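Local coordinates for putative type VI secretion protein (Escherichia coli, PDB 6SKI) that probably acts as a phospholipase toxin that is loaded onto the VgrG spike of the type VI secretion system, at residues L306-V320 and A411-V423. Sequence-based numbering, arbitrary orientation.
Sequences LPGAHSDIGGGYNPV and AVPNDWANVCLRV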
ATOM      1  N   LEU A 306      -2.752 -13.346  10.535  1.00 44.99           N
ATOM      2  CA  LEU A 306      -3.066 -14.449   9.649  1.00 44.99           C
ATOM      3  C   LEU A 306      -1.780 -15.053   9.106  1.00 44.99           C
ATOM      4  O   LEU A 306      -0.841 -14.322   8.772  1.00 44.99           O
ATOM      5  CB  LEU A 306      -3.953 -13.976   8.491  1.00 44.99           C
ATOM      6  CG  LEU A 306      -5.165 -14.834   8.135  1.00 44.99           C
ATOM      7  CD1 LEU A 306      -5.866 -15.307   9.388  1.00 44.99           C
ATOM      8  CD2 LEU A 306      -6.120 -14.043   7.265  1.00 44.99           C
ATOM      9  N   PRO A 307      -1.702 -16.380   9.017  1.00 44.60           N
ATOM     10  CA  PRO A 307      -0.472 -17.018   8.539  1.00 44.60           C
ATOM     11  C   PRO A 307      -0.137 -16.591   7.120  1.00 44.60           C
ATOM     12  O   PRO A 307      -1.003 -16.547   6.245  1.00 44.60           O
ATOM     13  CB  PRO A 307      -0.806 -18.512   8.621  1.00 44.60           C
ATOM     14  CG  PRO A 307      -2.294 -18.541   8.533  1.00 44.60           C
ATOM     15  CD  PRO A 307      -2.703 -17.390   9.387  1.00 44.60           C
ATOM     16  N   GLY A 308       1.122 -16.266   6.903  1.00 45.14           N
ATOM     17  CA  GLY A 308       1.579 -15.858   5.590  1.00 45.14           C
ATOM     18  C   GLY A 308       2.636 -14.784   5.703  1.00 45.14           C
ATOM     19  O   GLY A 308       2.932 -14.270   6.777  1.00 45.14           O
ATOM     20  N   ALA A 309       3.201 -14.445   4.558  1.00 44.47           N
ATOM     21  CA  ALA A 309       4.195 -13.398   4.460  1.00 44.47           C
ATOM     22  C   ALA A 309       3.493 -12.068   4.196  1.00 44.47           C
ATOM     23  O   ALA A 309       2.270 -11.960   4.311  1.00 44.47           O
ATOM     24  CB  ALA A 309       5.214 -13.753   3.373  1.00 44.47           C
ATOM     25  N   HIS A 310       4.266 -11.045   3.844  1.00 43.66           N
ATOM     26  CA  HIS A 310       3.712  -9.712   3.637  1.00 43.66           C
ATOM     27  C   HIS A 310       2.802  -9.680   2.413  1.00 43.66           C
ATOM     28  O   HIS A 310       1.645  -9.241   2.488  1.00 43.66           O
ATOM     29  CB  HIS A 310       4.869  -8.728   3.497  1.00 43.66           C
ATOM     30  CG  HIS A 310       4.456  -7.297   3.474  1.00 43.66           C
ATOM     31  ND1 HIS A 310       3.985  -6.644   4.589  1.00 43.66           N
ATOM     32  CD2 HIS A 310       4.484  -6.378   2.482  1.00 43.66           C
ATOM     33  CE1 HIS A 310       3.718  -5.390   4.280  1.00 43.66           C
ATOM     34  NE2 HIS A 310       4.013  -5.203   3.007  1.00 43.66           N
ATOM     35  N   SER A 311       3.300 -10.173   1.283  1.00 44.05           N
ATOM     36  CA  SER A 311       2.529 -10.240   0.055  1.00 44.05           C
ATOM     37  C   SER A 311       1.685 -11.504  -0.029  1.00 44.05           C
ATOM     38  O   SER A 311       1.096 -11.777  -1.078  1.00 44.05           O
ATOM     39  CB  SER A 311       3.462 -10.144  -1.153  1.00 44.05           C
ATOM     40  OG  SER A 311       3.611  -8.802  -1.577  1.00 44.05           O
ATOM     41  N   ASP A 312       1.606 -12.272   1.055  1.00 46.10           N
ATOM     42  CA  ASP A 312       0.620 -13.331   1.193  1.00 46.10           C
ATOM     43  C   ASP A 312      -0.581 -12.860   1.986  1.00 46.10           C
ATOM     44  O   ASP A 312      -1.585 -13.571   2.065  1.00 46.10           O
ATOM     45  CB  ASP A 312       1.234 -14.558   1.873  1.00 46.10           C
ATOM     46  CG  ASP A 312       2.111 -15.351   0.946  1.00 46.10           C
ATOM     47  OD1 ASP A 312       1.698 -15.566  -0.210  1.00 46.10           O
ATOM     48  OD2 ASP A 312       3.210 -15.758   1.369  1.00 46.10           O
ATOM     49  N   ILE A 313      -0.494 -11.672   2.564  1.00 44.28           N
ATOM     50  CA  ILE A 313      -1.605 -11.017   3.226  1.00 44.28           C
ATOM     51  C   ILE A 313      -2.158  -9.895   2.364  1.00 44.28           C
ATOM     52  O   ILE A 313      -3.372  -9.744   2.228  1.00 44.28           O
ATOM     53  CB  ILE A 313      -1.180 -10.489   4.614  1.00 44.28           C
ATOM     54  CG1 ILE A 313      -0.632 -11.629   5.469  1.00 44.28           C
ATOM     55  CG2 ILE A 313      -2.332  -9.788   5.298  1.00 44.28           C
ATOM     56  CD1 ILE A 313      -1.638 -12.672   5.841  1.00 44.28           C
ATOM     57  N   GLY A 314      -1.279  -9.111   1.753  1.00 43.57           N
ATOM     58  CA  GLY A 314      -1.735  -8.048   0.892  1.00 43.57           C
ATOM     59  C   GLY A 314      -1.702  -8.339  -0.586  1.00 43.57           C
ATOM     60  O   GLY A 314      -2.049  -7.460  -1.380  1.00 43.57           O
ATOM     61  N   GLY A 315      -1.299  -9.536  -0.987  1.00 43.68           N
ATOM     62  CA  GLY A 315      -1.206  -9.875  -2.389  1.00 43.68           C
ATOM     63  C   GLY A 315       0.066  -9.345  -3.028  1.00 43.68           C
ATOM     64  O   GLY A 315       0.748  -8.470  -2.501  1.00 43.68           O
ATOM     65  N   GLY A 316       0.383  -9.890  -4.197  1.00 46.95           N
ATOM     66  CA  GLY A 316       1.548  -9.416  -4.914  1.00 46.95           C
ATOM     67  C   GLY A 316       2.464 -10.503  -5.431  1.00 46.95           C
ATOM     68  O   GLY A 316       3.533 -10.209  -5.968  1.00 46.95           O
ATOM     69  N   TYR A 317       2.065 -11.759  -5.271  1.00 47.95           N
ATOM     70  CA  TYR A 317       2.852 -12.896  -5.725  1.00 47.95           C
ATOM     71  C   TYR A 317       2.225 -13.468  -6.988  1.00 47.95           C
ATOM     72  O   TYR A 317       1.013 -13.691  -7.035  1.00 47.95           O
ATOM     73  CB  TYR A 317       2.939 -13.973  -4.646  1.00 47.95           C
ATOM     74  CG  TYR A 317       3.916 -13.663  -3.538  1.00 47.95           C
ATOM     75  CD1 TYR A 317       5.242 -13.377  -3.814  1.00 47.95           C
ATOM     76  CD2 TYR A 317       3.516 -13.680  -2.214  1.00 47.95           C
ATOM     77  CE1 TYR A 317       6.135 -13.101  -2.806  1.00 47.95           C
ATOM     78  CE2 TYR A 317       4.404 -13.412  -1.199  1.00 47.95           C
ATOM     79  CZ  TYR A 317       5.710 -13.120  -1.499  1.00 47.95           C
ATOM     80  OH  TYR A 317       6.597 -12.849  -0.485  1.00 47.95           O
ATOM     81  N   ASN A 318       3.053 -13.696  -8.003  1.00 50.46           N
ATOM     82  CA  ASN A 318       2.557 -14.191  -9.276  1.00 50.46           C
ATOM     83  C   ASN A 318       2.089 -15.640  -9.155  1.00 50.46           C
ATOM     84  O   ASN A 318       2.582 -16.395  -8.311  1.00 50.46           O
ATOM     85  CB  ASN A 318       3.632 -14.063 -10.348  1.00 50.46           C
ATOM     86  CG  ASN A 318       4.383 -12.760 -10.256  1.00 50.46           C
ATOM     87  OD1 ASN A 318       5.115 -12.520  -9.304  1.00 50.46           O
ATOM     88  ND2 ASN A 318       4.190 -11.898 -11.243  1.00 50.46           N
ATOM     89  N   PRO A 319       1.130 -16.051  -9.981  1.00 52.02           N
ATOM     90  CA  PRO A 319       0.599 -17.412  -9.891  1.00 52.02           C
ATOM     91  C   PRO A 319       1.617 -18.462 -10.308  1.00 52.02           C
ATOM     92  O   PRO A 319       2.674 -18.167 -10.866  1.00 52.02           O
ATOM     93  CB  PRO A 319      -0.592 -17.378 -10.855  1.00 52.02           C
ATOM     94  CG  PRO A 319      -0.965 -15.930 -10.901  1.00 52.02           C
ATOM     95  CD  PRO A 319       0.364 -15.259 -10.955  1.00 52.02           C
ATOM     96  N   VAL A 320       1.263 -19.718 -10.024  1.00 53.87           N
ATOM     97  CA  VAL A 320       2.182 -20.837 -10.218  1.00 53.87           C
ATOM     98  C   VAL A 320       2.537 -21.017 -11.690  1.00 53.87           C
ATOM     99  O   VAL A 320       3.684 -21.334 -12.032  1.00 53.87           O
ATOM    100  CB  VAL A 320       1.579 -22.119  -9.616  1.00 53.87           C
ATOM    101  CG1 VAL A 320       2.033 -23.348 -10.382  1.00 53.87           C
ATOM    102  CG2 VAL A 320       1.977 -22.242  -8.168  1.00 53.87           C
ATOM    103  N   ALA A 411       7.380 -23.484  -7.322  1.00 51.31           N
ATOM    104  CA  ALA A 411       5.969 -23.284  -7.645  1.00 51.31           C
ATOM    105  C   ALA A 411       5.143 -23.023  -6.385  1.00 51.31           C
ATOM    106  O   ALA A 411       4.217 -23.764  -6.050  1.00 51.31           O
ATOM    107  CB  ALA A 411       5.415 -24.478  -8.428  1.00 51.31           C
ATOM    108  N   VAL A 412       5.495 -21.949  -5.687  1.00 48.88           N
ATOM    109  CA  VAL A 412       4.760 -21.542  -4.493  1.00 48.88           C
ATOM    110  C   VAL A 412       3.440 -20.912  -4.921  1.00 48.88           C
ATOM    111  O   VAL A 412       3.438 -19.864  -5.583  1.00 48.88           O
ATOM    112  CB  VAL A 412       5.585 -20.580  -3.627  1.00 48.88           C
ATOM    113  CG1 VAL A 412       4.990 -20.485  -2.237  1.00 48.88           C
ATOM    114  CG2 VAL A 412       7.029 -21.039  -3.555  1.00 48.88           C
ATOM    115  N   PRO A 413       2.304 -21.510  -4.575  1.00 47.54           N
ATOM    116  CA  PRO A 413       1.013 -20.935  -4.960  1.00 47.54           C
ATOM    117  C   PRO A 413       0.708 -19.647  -4.206  1.00 47.54           C
ATOM    118  O   PRO A 413       1.104 -19.464  -3.055  1.00 47.54           O
ATOM    119  CB  PRO A 413       0.024 -22.047  -4.605  1.00 47.54           C
ATOM    120  CG  PRO A 413       0.692 -22.735  -3.467  1.00 47.54           C
ATOM    121  CD  PRO A 413       2.128 -22.788  -3.866  1.00 47.54           C
ATOM    122  N   ASN A 414      -0.006 -18.746  -4.881  1.00 47.96           N
ATOM    123  CA  ASN A 414      -0.357 -17.438  -4.343  1.00 47.96           C
ATOM    124  C   ASN A 414      -1.812 -17.353  -3.895  1.00 47.96           C
ATOM    125  O   ASN A 414      -2.393 -16.263  -3.898  1.00 47.96           O
ATOM    126  CB  ASN A 414      -0.061 -16.354  -5.379  1.00 47.96           C
ATOM    127  CG  ASN A 414      -1.070 -16.333  -6.507  1.00 47.96           C
ATOM    128  OD1 ASN A 414      -1.613 -17.367  -6.888  1.00 47.96           O
ATOM    129  ND2 ASN A 414      -1.325 -15.151  -7.049  1.00 47.96           N
ATOM    130  N   ASP A 415      -2.409 -18.471  -3.499  1.00 48.59           N
ATOM    131  CA  ASP A 415      -3.841 -18.535  -3.252  1.00 48.59           C
ATOM    132  C   ASP A 415      -4.245 -18.116  -1.846  1.00 48.59           C
ATOM    133  O   ASP A 415      -5.441 -18.120  -1.542  1.00 48.59           O
ATOM    134  CB  ASP A 415      -4.351 -19.953  -3.515  1.00 48.59           C
ATOM    135  CG  ASP A 415      -4.185 -20.372  -4.953  1.00 48.59           C
ATOM    136  OD1 ASP A 415      -4.840 -19.772  -5.828  1.00 48.59           O
ATOM    137  OD2 ASP A 415      -3.397 -21.303  -5.212  1.00 48.59           O
ATOM    138  N   TRP A 416      -3.303 -17.760  -0.978  1.00 44.65           N
ATOM    139  CA  TRP A 416      -3.661 -17.362   0.375  1.00 44.65           C
ATOM    140  C   TRP A 416      -3.995 -15.880   0.473  1.00 44.65           C
ATOM    141  O   TRP A 416      -4.704 -15.466   1.404  1.00 44.65           O
ATOM    142  CB  TRP A 416      -2.528 -17.712   1.344  1.00 44.65           C
ATOM    143  CG  TRP A 416      -2.883 -17.474   2.768  1.00 44.65           C
ATOM    144  CD1 TRP A 416      -2.424 -16.478   3.572  1.00 44.65           C
ATOM    145  CD2 TRP A 416      -3.794 -18.241   3.558  1.00 44.65           C
ATOM    146  NE1 TRP A 416      -2.985 -16.579   4.819  1.00 44.65           N
ATOM    147  CE2 TRP A 416      -3.832 -17.655   4.835  1.00 44.65           C
ATOM    148  CE3 TRP A 416      -4.579 -19.369   3.310  1.00 44.65           C
ATOM    149  CZ2 TRP A 416      -4.623 -18.158   5.861  1.00 44.65           C
ATOM    150  CZ3 TRP A 416      -5.362 -19.865   4.327  1.00 44.65           C
ATOM    151  CH2 TRP A 416      -5.379 -19.262   5.586  1.00 44.65           C
ATOM    152  N   ALA A 417      -3.570 -15.085  -0.501  1.00 43.72           N
ATOM    153  CA  ALA A 417      -3.991 -13.700  -0.558  1.00 43.72           C
ATOM    154  C   ALA A 417      -5.437 -13.567  -0.993  1.00 43.72           C
ATOM    155  O   ALA A 417      -6.071 -12.563  -0.672  1.00 43.72           O
ATOM    156  CB  ALA A 417      -3.089 -12.910  -1.507  1.00 43.72           C
ATOM    157  N   ASN A 418      -5.994 -14.590  -1.641  1.00 45.08           N
ATOM    158  CA  ASN A 418      -7.428 -14.602  -1.900  1.00 45.08           C
ATOM    159  C   ASN A 418      -8.207 -14.841  -0.614  1.00 45.08           C
ATOM    160  O   ASN A 418      -9.277 -14.258  -0.408  1.00 45.08           O
ATOM    161  CB  ASN A 418      -7.756 -15.668  -2.939  1.00 45.08           C
ATOM    162  CG  ASN A 418      -7.124 -15.383  -4.280  1.00 45.08           C
ATOM    163  OD1 ASN A 418      -6.845 -14.234  -4.613  1.00 45.08           O
ATOM    164  ND2 ASN A 418      -6.884 -16.429  -5.055  1.00 45.08           N
ATOM    165  N   VAL A 419      -7.673 -15.681   0.273  1.00 44.48           N
ATOM    166  CA  VAL A 419      -8.284 -15.864   1.584  1.00 44.48           C
ATOM    167  C   VAL A 419      -8.235 -14.566   2.375  1.00 44.48           C
ATOM    168  O   VAL A 419      -9.222 -14.162   3.001  1.00 44.48           O
ATOM    169  CB  VAL A 419      -7.584 -17.009   2.337  1.00 44.48           C
ATOM    170  CG1 VAL A 419      -8.169 -17.173   3.725  1.00 44.48           C
ATOM    171  CG2 VAL A 419      -7.682 -18.301   1.554  1.00 44.48           C
ATOM    172  N   CYS A 420      -7.087 -13.887   2.353  1.00 43.81           N
ATOM    173  CA  CYS A 420      -6.986 -12.610   3.051  1.00 43.81           C
ATOM    174  C   CYS A 420      -7.915 -11.568   2.439  1.00 43.81           C
ATOM    175  O   CYS A 420      -8.499 -10.749   3.160  1.00 43.81           O
ATOM    176  CB  CYS A 420      -5.540 -12.131   3.028  1.00 43.81           C
ATOM    177  SG  CYS A 420      -4.426 -13.249   3.890  1.00 43.81           S
ATOM    178  N   LEU A 421      -8.074 -11.605   1.117  1.00 43.33           N
ATOM    179  CA  LEU A 421      -9.046 -10.761   0.438  1.00 43.33           C
ATOM    180  C   LEU A 421     -10.450 -11.016   0.954  1.00 43.33           C
ATOM    181  O   LEU A 421     -11.209 -10.079   1.201  1.00 43.33           O
ATOM    182  CB  LEU A 421      -8.988 -11.022  -1.063  1.00 43.33           C
ATOM    183  CG  LEU A 421      -9.833 -10.114  -1.943  1.00 43.33           C
ATOM    184  CD1 LEU A 421      -9.404  -8.672  -1.801  1.00 43.33           C
ATOM    185  CD2 LEU A 421      -9.739 -10.574  -3.368  1.00 43.33           C
ATOM    186  N   ARG A 422     -10.822 -12.286   1.096  1.00 45.28           N
ATOM    187  CA  ARG A 422     -12.169 -12.610   1.548  1.00 45.28           C
ATOM    188  C   ARG A 422     -12.385 -12.186   2.993  1.00 45.28           C
ATOM    189  O   ARG A 422     -13.485 -11.763   3.366  1.00 45.28           O
ATOM    190  CB  ARG A 422     -12.436 -14.099   1.359  1.00 45.28           C
ATOM    191  CG  ARG A 422     -12.628 -14.451  -0.093  1.00 45.28           C
ATOM    192  CD  ARG A 422     -12.373 -15.901  -0.384  1.00 45.28           C
ATOM    193  NE  ARG A 422     -12.119 -16.096  -1.805  1.00 45.28           N
ATOM    194  CZ  ARG A 422     -13.044 -16.461  -2.681  1.00 45.28           C
ATOM    195  NH1 ARG A 422     -14.290 -16.667  -2.284  1.00 45.28           N
ATOM    196  NH2 ARG A 422     -12.726 -16.613  -3.955  1.00 45.28           N
ATOM    197  N   VAL A 423     -11.343 -12.268   3.818  1.00 44.20           N
ATOM    198  CA  VAL A 423     -11.466 -11.785   5.191  1.00 44.20           C
ATOM    199  C   VAL A 423     -11.679 -10.275   5.215  1.00 44.20           C
ATOM    200  O   VAL A 423     -12.544  -9.764   5.943  1.00 44.20           O
ATOM    201  CB  VAL A 423     -10.239 -12.195   6.020  1.00 44.20           C
ATOM    202  CG1 VAL A 423     -10.419 -11.769   7.458  1.00 44.20           C
ATOM    203  CG2 VAL A 423     -10.039 -13.689   5.950  1.00 44.20           C
TER
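Trp416 meets Pro307 with the two side chains crossing at about a right angle, Pro307 CG 3.6 Å from Trp416 CZ2. With CG anti to the backbone N (chi1 -174°), the tryptophan side chain extends from the first turn of helix 416-431 toward the loop. Ile313 CD1 lies at the indole edge, near its plane, while Val419 CB covers part of one face. One turn further along the helix, Cys420 SG packs against two hydrocarbon tips, 3.5 Å from Ile313 CD1 and 3.9 Å from Leu306 CD2; Leu306 also meets Val423 tip to tip. Ala417 fits against glycine backbone, its CB 3.7 Å from Gly315 CA.

Ahead of the helix, Asn414 CG sits between its own backbone N and carbonyl carbon (chi1 74°), bringing ND2 to 2.8 Å from Tyr317 O; the N-H...O angle of 130° makes this bond weak. Val320 CG2 packs over the 411-413 backbone, 3.6 Å from Pro413 CA.

Further out, the loop is braced from within: His310 O accepts from both Ile313 N and Gly314 N, and Ser311 OG donates to Gly315 O from above the carbonyl plane. Asp312 OD2 is bonded to His487 N, and His310 ND1 to Asp245 OD2. His310 and Asp245, together with Ser197, are arranged as in a charge relay and may form a catalytic triad. The contact thus packs a helix against the loop after strand 303-306, at the edge of the mixed, largely parallel sheet, consistent with the histidine loop of an alpha/beta-hydrolase carrying a Ser-His-Asp catalytic triad.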